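Local coordinates for protein bacteriocin (PDB 4FZL) that probably kills competing bacteria by degrading the cell-wall precursor lipid II, as a calcium-binding phosphatase of the colicin M family, at residues Ala192-Tyr197 against Ser225-Gly230. Sequence-based numbering, arbitrary orientation.
Sequences AFNDVY and SIEIPG. With CA (calcium ion), chain C; EDO (1,2-ethanediol), chain E.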
loop_
_atom_site.group_PDB
_atom_site.type_symbol
_atom_site.label_atom_id
_atom_site.label_comp_id
_atom_site.label_asym_id
_atom_site.label_seq_id
_atom_site.Cartn_x
_atom_site.Cartn_y
_atom_site.Cartn_z
ATOM N N ALA A 192 7.969 -6.229 10.271
ATOM C CA ALA A 192 7.026 -5.087 10.445
ATOM C C ALA A 192 5.845 -5.546 11.235
ATOM O O ALA A 192 5.381 -6.653 11.040
ATOM C CB ALA A 192 6.590 -4.584 9.078
ATOM N N PHE A 193 5.390 -4.671 12.138
ATOM C CA PHE A 193 4.182 -4.893 12.872
ATOM C C PHE A 193 2.940 -4.536 12.047
ATOM O O PHE A 193 2.974 -3.631 11.193
ATOM C CB PHE A 193 4.238 -4.064 14.145
ATOM C CG PHE A 193 5.288 -4.521 15.101
ATOM C CD1 PHE A 193 6.574 -4.035 15.040
ATOM C CD2 PHE A 193 4.950 -5.364 16.130
ATOM C CE1 PHE A 193 7.550 -4.434 15.916
ATOM C CE2 PHE A 193 5.934 -5.802 17.002
ATOM C CZ PHE A 193 7.229 -5.339 16.894
ATOM N N ASN A 194 1.818 -5.188 12.372
ATOM C CA ASN A 194 0.560 -4.863 11.676
ATOM C C ASN A 194 0.246 -3.356 11.881
ATOM O O ASN A 194 0.566 -2.770 12.940
ATOM C CB ASN A 194 -0.583 -5.671 12.270
ATOM C CG ASN A 194 -0.448 -7.155 12.016
ATOM O OD1 ASN A 194 0.331 -7.632 11.217
ATOM N ND2 ASN A 194 -1.264 -7.912 12.734
ATOM N N ASP A 195 -0.437 -2.768 10.906
ATOM C CA ASP A 195 -0.771 -1.319 10.897
ATOM C C ASP A 195 -2.285 -1.149 10.762
ATOM O O ASP A 195 -2.918 -1.773 9.915
ATOM C CB ASP A 195 -0.037 -0.650 9.790
ATOM C CG ASP A 195 0.100 0.885 9.978
ATOM O OD1 ASP A 195 0.766 1.402 10.934
ATOM O OD2 ASP A 195 -0.383 1.600 9.075
ATOM N N VAL A 196 -2.860 -0.293 11.595
ATOM C CA VAL A 196 -4.283 -0.036 11.501
ATOM C C VAL A 196 -4.534 1.017 10.426
ATOM O O VAL A 196 -3.934 2.132 10.477
ATOM C CB VAL A 196 -4.841 0.393 12.789
ATOM C CG1 VAL A 196 -6.305 0.908 12.669
ATOM C CG2 VAL A 196 -4.680 -0.807 13.729
ATOM N N TYR A 197 -5.412 0.671 9.466
ATOM C CA TYR A 197 -5.844 1.603 8.454
ATOM C C TYR A 197 -7.149 2.279 8.922
ATOM O O TYR A 197 -8.175 1.640 8.999
ATOM C CB TYR A 197 -6.085 0.875 7.131
ATOM C CG TYR A 197 -6.406 1.776 5.990
ATOM C CD1 TYR A 197 -5.385 2.319 5.230
ATOM C CD2 TYR A 197 -7.680 2.122 5.686
ATOM C CE1 TYR A 197 -5.598 3.045 4.062
ATOM C CE2 TYR A 197 -7.960 2.939 4.637
ATOM C CZ TYR A 197 -6.933 3.383 3.792
ATOM O OH TYR A 197 -7.245 4.197 2.778
ATOM N N SER A 225 -7.146 -3.856 9.601
ATOM C CA SER A 225 -5.741 -4.154 9.901
ATOM C C SER A 225 -5.053 -4.444 8.570
ATOM O O SER A 225 -5.537 -5.215 7.757
ATOM C CB SER A 225 -5.706 -5.331 10.903
ATOM O OG SER A 225 -4.378 -5.813 11.057
ATOM N N ILE A 226 -3.827 -3.911 8.434
ATOM C CA ILE A 226 -2.946 -4.223 7.365
ATOM C C ILE A 226 -1.822 -5.082 7.981
ATOM O O ILE A 226 -1.022 -4.619 8.816
ATOM C CB ILE A 226 -2.393 -2.979 6.630
ATOM C CG1 ILE A 226 -3.536 -2.177 5.995
ATOM C CG2 ILE A 226 -1.385 -3.371 5.531
ATOM C CD1 ILE A 226 -3.111 -1.048 5.106
ATOM N N GLU A 227 -1.731 -6.332 7.505
ATOM C CA GLU A 227 -0.670 -7.252 7.900
ATOM C C GLU A 227 0.495 -7.060 7.001
ATOM O O GLU A 227 0.293 -6.922 5.788
ATOM C CB GLU A 227 -1.173 -8.695 7.856
ATOM C CG GLU A 227 -2.333 -8.893 8.760
ATOM C CD GLU A 227 -2.857 -10.298 8.882
ATOM O OE1 GLU A 227 -2.375 -11.200 8.199
ATOM O OE2 GLU A 227 -3.722 -10.479 9.744
ATOM N N ILE A 228 1.703 -7.023 7.553
ATOM C CA ILE A 228 2.887 -6.671 6.781
ATOM C C ILE A 228 3.925 -7.827 6.967
ATOM O O ILE A 228 4.917 -7.673 7.666
ATOM C CB ILE A 228 3.495 -5.330 7.179
ATOM C CG1 ILE A 228 2.483 -4.242 7.158
ATOM C CG2 ILE A 228 4.633 -5.011 6.235
ATOM C CD1 ILE A 228 2.978 -2.852 7.639
ATOM N N PRO A 229 3.582 -9.021 6.375
ATOM C CA PRO A 229 4.338 -10.207 6.685
ATOM C C PRO A 229 5.678 -10.242 5.981
ATOM O O PRO A 229 5.828 -9.579 4.965
ATOM C CB PRO A 229 3.409 -11.351 6.187
ATOM C CG PRO A 229 2.779 -10.732 4.937
ATOM C CD PRO A 229 2.506 -9.297 5.389
ATOM N N GLY A 230 6.620 -11.061 6.505
ATOM C CA GLY A 230 7.876 -11.353 5.848
ATOM C C GLY A 230 9.043 -10.675 6.546
ATOM O O GLY A 230 8.886 -9.909 7.463
HETATM CA CA CA C . 0.361 3.650 10.230
HETATM C C1 EDO E . 7.407 -8.229 13.792
HETATM O O1 EDO E . 7.994 -9.514 14.051
HETATM C C2 EDO E . 5.969 -8.207 14.135
HETATM O O2 EDO E . 5.213 -9.123 13.367
HETATM O O HOH W 1 7.018 -8.615 8.975
HETATM O O HOH W 2 2.702 -7.502 10.150
HETATM O O HOH W 3 -1.381 4.113 9.335
HETATM O O HOH W 4 0.358 6.120 10.476
#
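Asp195 and Ile226 form an antiparallel hydrogen-bonded pair: Asp195 N donates to Ile226 O at 2.9 Å, nearly straight at 168°, and Ile226 N donates to Asp195 O at 2.8 Å. Val196 and Ser225 follow as a non-hydrogen-bonded pair. Toward Ala192 and Ile228 water takes over from direct pairing: one molecule donates to Ala192 O and to Asn194 OD1 (2.6 Å) and accepts from Ile228 N, a place suited to a short side chain ending in a carbonyl oxygen. The Asn194 amide lies alongside Glu227, its plane within 7° of the carboxylate, with OD1 against Glu227 CB.

Alanine's lone methyl leaves room for branched Ile228, whose CG2 comes tightly to 3.5 Å from Ala192 CB. Ile226 CD1 approaches Tyr197 CD1 at 4.1 Å. Separately, Ile228 CD1 lies against the backbone oxygen of Phe193.

Asp195 has CG anti to its backbone N (chi1 -160°), and both carboxylate oxygens grip the calcium ion, OD1 at 2.4 Å. The paired backbone thus holds a metal ligand; Leu165 O, Asn167 O and two waters also bind the ion.

Strand 184-197 is flanked by strand 167-178, and strand 224-227 by strand 112-113; helix 159-165 packs on Ile226 and Ile228, and helix 116-119 on Ala192 and Ile228.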